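Local structure of peptide chain release factor subunit 1 (Aeropyrum pernix, 3AGK) at residues E23-W27 with E107-F111; V33-I39 with L93-E99. The protein probably directs the termination of translation in response to the stop codons UAA, UAG and UGA, as an archaeal member of the eukaryotic release factor 1 family. All coordinates share one frame; numbering follows the deposited sequence.

Interaction 1 (E23-W27 with E107-F111)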
loop_
_atom_site.group_PDB
_atom_site.type_symbol
_atom_site.label_atom_id
_atom_site.label_comp_id
_atom_site.label_asym_id
_atom_site.label_seq_id
_atom_site.Cartn_x
_atom_site.Cartn_y
_atom_site.Cartn_z
ATOM N N GLU A 23 13.091 -3.530 3.960
ATOM C CA GLU A 23 13.893 -4.171 4.989
ATOM C C GLU A 23 13.753 -3.476 6.345
ATOM O O GLU A 23 13.903 -4.102 7.400
ATOM C CB GLU A 23 15.352 -4.252 4.552
ATOM C CG GLU A 23 16.048 -5.516 5.001
ATOM C CD GLU A 23 16.944 -5.279 6.196
ATOM O OE1 GLU A 23 17.478 -6.265 6.745
ATOM O OE2 GLU A 23 17.116 -4.103 6.580
ATOM N N LEU A 24 13.463 -2.180 6.323
ATOM C CA LEU A 24 13.100 -1.487 7.557
ATOM C C LEU A 24 11.805 -2.099 8.094
ATOM O O LEU A 24 11.692 -2.388 9.290
ATOM C CB LEU A 24 12.941 0.024 7.327
ATOM C CG LEU A 24 14.128 0.968 7.605
ATOM C CD1 LEU A 24 15.465 0.229 7.755
ATOM C CD2 LEU A 24 14.237 2.041 6.522
ATOM N N LYS A 25 10.836 -2.320 7.205
ATOM C CA LYS A 25 9.552 -2.890 7.617
ATOM C C LYS A 25 9.720 -4.254 8.292
ATOM O O LYS A 25 8.869 -4.669 9.076
ATOM C CB LYS A 25 8.552 -2.948 6.449
ATOM C CG LYS A 25 7.995 -1.574 6.057
ATOM C CD LYS A 25 6.685 -1.646 5.278
ATOM C CE LYS A 25 6.912 -1.916 3.804
ATOM N NZ LYS A 25 5.681 -1.647 3.005
ATOM N N LYS A 26 10.834 -4.925 8.009
ATOM C CA LYS A 26 11.143 -6.217 8.625
ATOM C C LYS A 26 11.418 -6.137 10.130
ATOM O O LYS A 26 11.238 -7.120 10.842
ATOM C CB LYS A 26 12.348 -6.874 7.941
ATOM C CG LYS A 26 12.048 -7.633 6.654
ATOM C CD LYS A 26 13.220 -8.535 6.275
ATOM C CE LYS A 26 12.883 -9.428 5.094
ATOM N NZ LYS A 26 13.891 -10.510 4.913
ATOM N N TRP A 27 11.859 -4.980 10.615
ATOM C CA TRP A 27 12.341 -4.873 11.996
ATOM C C TRP A 27 11.259 -4.922 13.066
ATOM O O TRP A 27 10.240 -4.235 12.955
ATOM C CB TRP A 27 13.168 -3.604 12.161
ATOM C CG TRP A 27 14.472 -3.717 11.500
ATOM C CD1 TRP A 27 14.699 -3.925 10.172
ATOM C CD2 TRP A 27 15.755 -3.650 12.126
ATOM N NE1 TRP A 27 16.051 -3.983 9.927
ATOM C CE2 TRP A 27 16.723 -3.819 11.111
ATOM C CE3 TRP A 27 16.185 -3.451 13.444
ATOM C CZ2 TRP A 27 18.090 -3.797 11.375
ATOM C CZ3 TRP A 27 17.547 -3.437 13.705
ATOM C CH2 TRP A 27 18.483 -3.608 12.674
ATOM N N GLU A 107 22.036 -2.058 14.444
ATOM C CA GLU A 107 22.352 -1.138 13.359
ATOM C C GLU A 107 21.756 0.256 13.530
ATOM O O GLU A 107 20.731 0.436 14.183
ATOM C CB GLU A 107 21.879 -1.716 12.030
ATOM C CG GLU A 107 22.967 -2.392 11.235
ATOM C CD GLU A 107 22.964 -1.946 9.794
ATOM O OE1 GLU A 107 22.822 -0.725 9.555
ATOM O OE2 GLU A 107 23.104 -2.813 8.904
ATOM N N CYS A 108 22.401 1.239 12.910
ATOM C CA CYS A 108 21.907 2.608 12.915
ATOM C C CYS A 108 21.775 3.137 11.494
ATOM O O CYS A 108 22.754 3.612 10.927
ATOM C CB CYS A 108 22.860 3.504 13.700
ATOM S SG CYS A 108 22.080 4.965 14.436
ATOM N N PHE A 109 20.579 3.058 10.915
ATOM C CA PHE A 109 20.372 3.565 9.559
ATOM C C PHE A 109 20.327 5.085 9.595
ATOM O O PHE A 109 19.678 5.663 10.462
ATOM C CB PHE A 109 19.088 2.998 8.938
ATOM C CG PHE A 109 19.006 1.494 8.976
ATOM C CD1 PHE A 109 18.584 0.837 10.124
ATOM C CD2 PHE A 109 19.352 0.738 7.866
ATOM C CE1 PHE A 109 18.511 -0.549 10.168
ATOM C CE2 PHE A 109 19.282 -0.649 7.898
ATOM C CZ PHE A 109 18.860 -1.292 9.052
ATOM N N MET A 110 21.046 5.739 8.685
ATOM C CA MET A 110 20.976 7.192 8.611
ATOM C C MET A 110 20.994 7.655 7.172
ATOM O O MET A 110 21.825 7.220 6.406
ATOM C CB MET A 110 22.112 7.864 9.381
ATOM C CG MET A 110 21.905 9.380 9.442
ATOM S SD MET A 110 23.162 10.329 10.311
ATOM C CE MET A 110 24.662 9.772 9.518
ATOM N N PHE A 111 20.078 8.538 6.798
ATOM C CA PHE A 111 20.087 9.068 5.437
ATOM C C PHE A 111 19.307 10.364 5.281
ATOM O O PHE A 111 18.622 10.831 6.217
ATOM C CB PHE A 111 19.546 8.032 4.453
ATOM C CG PHE A 111 18.143 7.605 4.745
ATOM C CD1 PHE A 111 17.076 8.188 4.078
ATOM C CD2 PHE A 111 17.889 6.628 5.694
ATOM C CE1 PHE A 111 15.778 7.805 4.345
ATOM C CE2 PHE A 111 16.586 6.234 5.973
ATOM C CZ PHE A 111 15.526 6.824 5.293
#
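The F109 ring stands with its edge against the face of the six-membered ring of W27 in an offset edge-to-face (T-shaped) pair. The planes meet at 86°, with centroids 5.3 Å apart, and F109 CE1 comes to 3.5 Å from W27 CZ2, toward the rim of the indole. One face of the F109 ring is covered by L24, whose CD1 methyl sits almost exactly on the ring normal, 3.7 Å from the centroid of F109, a CH-pi contact. Over the opposite face, near the rim, lies E107 OE1 from the strand itself, and E107 CB passes 3.9 Å from W27 CH2. F109 points from strand 107-111 toward 23-27, and with CG anti to the carbonyl carbon (chi1 -53°) its ring meets both L24 and W27. A type I turn from L24 to W27, with W27 N hydrogen-bonded to L24 O at 2.9 Å, brings the leucine over a face and the indole to the edge of this ring. Helix 14-24, whose L20 also touches F109 and F111, thereby packs on the outer strand of the domain 1 sheet. The exposed carboxylates of E23 and E107 probably do not attract each other, so the contact rests on apolar and ring interactions.

Interaction 2 (V33-I39 with L93-E99)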
loop_
_atom_site.group_PDB
_atom_site.type_symbol
_atom_site.label_atom_id
_atom_site.label_comp_id
_atom_site.label_asym_id
_atom_site.label_seq_id
_atom_site.Cartn_x
_atom_site.Cartn_y
_atom_site.Cartn_z
ATOM N N VAL A 33 11.713 -0.495 21.916
ATOM C CA VAL A 33 13.141 -0.194 21.992
ATOM C C VAL A 33 13.809 0.019 20.626
ATOM O O VAL A 33 15.033 -0.095 20.504
ATOM C CB VAL A 33 13.899 -1.317 22.736
ATOM C CG1 VAL A 33 13.215 -1.626 24.064
ATOM C CG2 VAL A 33 14.000 -2.571 21.864
ATOM N N LEU A 34 13.010 0.315 19.603
ATOM C CA LEU A 34 13.550 0.651 18.286
ATOM C C LEU A 34 13.303 2.127 17.980
ATOM O O LEU A 34 12.158 2.584 17.921
ATOM C CB LEU A 34 12.949 -0.241 17.197
ATOM C CG LEU A 34 13.255 -1.740 17.315
ATOM C CD1 LEU A 34 12.561 -2.524 16.212
ATOM C CD2 LEU A 34 14.749 -2.012 17.289
ATOM N N LEU A 35 14.392 2.862 17.798
ATOM C CA LEU A 35 14.352 4.316 17.658
ATOM C C LEU A 35 14.046 4.792 16.241
ATOM O O LEU A 35 14.639 4.322 15.271
ATOM C CB LEU A 35 15.686 4.907 18.118
ATOM C CG LEU A 35 15.956 6.397 17.909
ATOM C CD1 LEU A 35 14.710 7.197 18.214
ATOM C CD2 LEU A 35 17.094 6.854 18.815
ATOM N N SER A 36 13.117 5.736 16.139
ATOM C CA SER A 36 12.819 6.395 14.875
ATOM C C SER A 36 12.997 7.907 15.059
ATOM O O SER A 36 12.443 8.484 15.992
ATOM C CB SER A 36 11.381 6.075 14.438
ATOM O OG SER A 36 11.182 4.678 14.295
ATOM N N LEU A 37 13.763 8.550 14.182
ATOM C CA LEU A 37 14.066 9.973 14.346
ATOM C C LEU A 37 14.137 10.750 13.019
ATOM O O LEU A 37 14.987 10.476 12.174
ATOM C CB LEU A 37 15.376 10.125 15.113
ATOM C CG LEU A 37 15.976 11.520 15.200
ATOM C CD1 LEU A 37 15.131 12.376 16.130
ATOM C CD2 LEU A 37 17.384 11.422 15.716
ATOM N N TYR A 38 13.246 11.725 12.852
ATOM C CA TYR A 38 13.171 12.528 11.631
ATOM C C TYR A 38 13.501 13.985 11.936
ATOM O O TYR A 38 12.891 14.593 12.815
ATOM C CB TYR A 38 11.756 12.500 11.064
ATOM C CG TYR A 38 11.259 11.184 10.506
ATOM C CD1 TYR A 38 10.951 10.111 11.338
ATOM C CD2 TYR A 38 11.027 11.040 9.143
ATOM C CE1 TYR A 38 10.466 8.910 10.811
ATOM C CE2 TYR A 38 10.543 9.856 8.611
ATOM C CZ TYR A 38 10.264 8.792 9.441
ATOM O OH TYR A 38 9.779 7.622 8.887
ATOM N N ILE A 39 14.439 14.563 11.202
ATOM C CA ILE A 39 14.878 15.928 11.469
ATOM C C ILE A 39 14.730 16.847 10.261
ATOM O O ILE A 39 15.417 16.677 9.260
ATOM C CB ILE A 39 16.342 15.949 11.904
ATOM C CG1 ILE A 39 16.571 14.959 13.064
ATOM C CG2 ILE A 39 16.774 17.383 12.243
ATOM C CD1 ILE A 39 18.050 14.713 13.373
ATOM N N LEU A 93 17.222 14.746 7.821
ATOM C CA LEU A 93 17.827 13.465 8.176
ATOM C C LEU A 93 16.770 12.528 8.722
ATOM O O LEU A 93 15.800 12.978 9.334
ATOM C CB LEU A 93 18.844 13.670 9.289
ATOM C CG LEU A 93 20.304 13.982 9.043
ATOM C CD1 LEU A 93 20.959 14.158 10.398
ATOM C CD2 LEU A 93 20.948 12.841 8.276
ATOM N N VAL A 94 16.955 11.225 8.534
ATOM C CA VAL A 94 16.186 10.253 9.308
ATOM C C VAL A 94 17.092 9.131 9.828
ATOM O O VAL A 94 17.982 8.647 9.116
ATOM C CB VAL A 94 14.956 9.681 8.549
ATOM C CG1 VAL A 94 14.508 10.605 7.421
ATOM C CG2 VAL A 94 15.244 8.304 8.029
ATOM N N LEU A 95 16.874 8.742 11.080
ATOM C CA LEU A 95 17.632 7.665 11.708
ATOM C C LEU A 95 16.729 6.570 12.251
ATOM O O LEU A 95 15.709 6.865 12.856
ATOM C CB LEU A 95 18.489 8.201 12.864
ATOM C CG LEU A 95 19.780 8.948 12.511
ATOM C CD1 LEU A 95 19.475 10.400 12.152
ATOM C CD2 LEU A 95 20.801 8.874 13.642
ATOM N N PHE A 96 17.113 5.313 12.041
ATOM C CA PHE A 96 16.503 4.186 12.753
ATOM C C PHE A 96 17.622 3.371 13.421
ATOM O O PHE A 96 18.605 3.026 12.776
ATOM C CB PHE A 96 15.708 3.305 11.792
ATOM C CG PHE A 96 14.630 4.040 11.027
ATOM C CD1 PHE A 96 14.863 4.509 9.742
ATOM C CD2 PHE A 96 13.377 4.249 11.589
ATOM C CE1 PHE A 96 13.866 5.182 9.037
ATOM C CE2 PHE A 96 12.379 4.914 10.888
ATOM C CZ PHE A 96 12.631 5.381 9.608
ATOM N N CYS A 97 17.500 3.094 14.715
ATOM C CA CYS A 97 18.534 2.340 15.424
ATOM C C CYS A 97 17.903 1.350 16.389
ATOM O O CYS A 97 16.823 1.595 16.918
ATOM C CB CYS A 97 19.497 3.269 16.203
ATOM S SG CYS A 97 20.241 4.618 15.252
ATOM N N GLY A 98 18.591 0.236 16.621
ATOM C CA GLY A 98 18.150 -0.745 17.599
ATOM C C GLY A 98 18.680 -2.139 17.322
ATOM O O GLY A 98 19.504 -2.334 16.424
ATOM N N GLU A 99 18.213 -3.108 18.101
ATOM C CA GLU A 99 18.544 -4.507 17.863
ATOM C C GLU A 99 17.281 -5.298 17.537
ATOM O O GLU A 99 17.215 -5.996 16.524
ATOM C CB GLU A 99 19.243 -5.110 19.082
ATOM C CG GLU A 99 19.782 -6.517 18.851
ATOM C CD GLU A 99 19.821 -7.345 20.124
ATOM O OE1 GLU A 99 19.378 -8.514 20.086
ATOM O OE2 GLU A 99 20.283 -6.825 21.163
HETATM O O HOH W 1 16.871 -1.843 20.452
#
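L35, L37 and I39 form hydrogen-bonded pairs with C97, L95 and L93, joining the two central strands of the four-stranded antiparallel sheet in eRF1 domain 1. Six backbone bonds tie these pairs; the straightest, from I39 N to L93 O, spans 2.8 Å with 169° at the hydrogen. At the intervening non-hydrogen-bonded pairs, S36 with F96 and Y38 with V94, CA-H groups approach carbonyls, closely for F96 CA and L35 O at 3.1 Å. Apolar contacts occupy both faces. On the face of L35, L37 and I39, the methyls I39 CD1 and L93 CD1 meet at 4.2 Å, and helix 65-82 packs against L35, L93 and L95. On the other face, V94 lies over one face of the Y38 ring, with CG1 3.9 Å from Y38 CD2. The F96 ring reaches across toward strand 34-39 and receives S36 OG and Y38 OH at its edge; both hydroxyls are hydrogen-bonded to the backbone of I129. At the strand end, L34 CD2 rests 3.6 Å from G98 CA, where the phi/psi of 156/-174° suits glycine. Beyond it, E99 N donates to a water at 3.0 Å, whose bridge to V33 O is doubtfully short at 2.5 Å.

Overall arrangement
Interactions 1 and 2 lie within eRF1 domain 1, their centres about 8 Å apart, and share one antiparallel sheet ordered 107-111, 93-98, 34-39, 121-125. Interaction 2 joins the two inner strands, whereas interaction 1 sets helix 14-24 and its closing turn against outer strand 107-111. Along the chain, 33-39 and 93-99 are nested inside the loop closed by 23-27 and 107-111. The two contacts meet directly through the C97-C108 disulfide, seen in this crystal structure, and a probable backbone hydrogen bond from F109 to F96. Helix 14-24 leads into strand 34-39, and 93-98 into 107-111 through a partly unmodelled connection (100-104). Helix 65-82 covers L35, L93, L95 and M110, and helix 14-24 covers F96, F109 and F111, so the sheet lies between them.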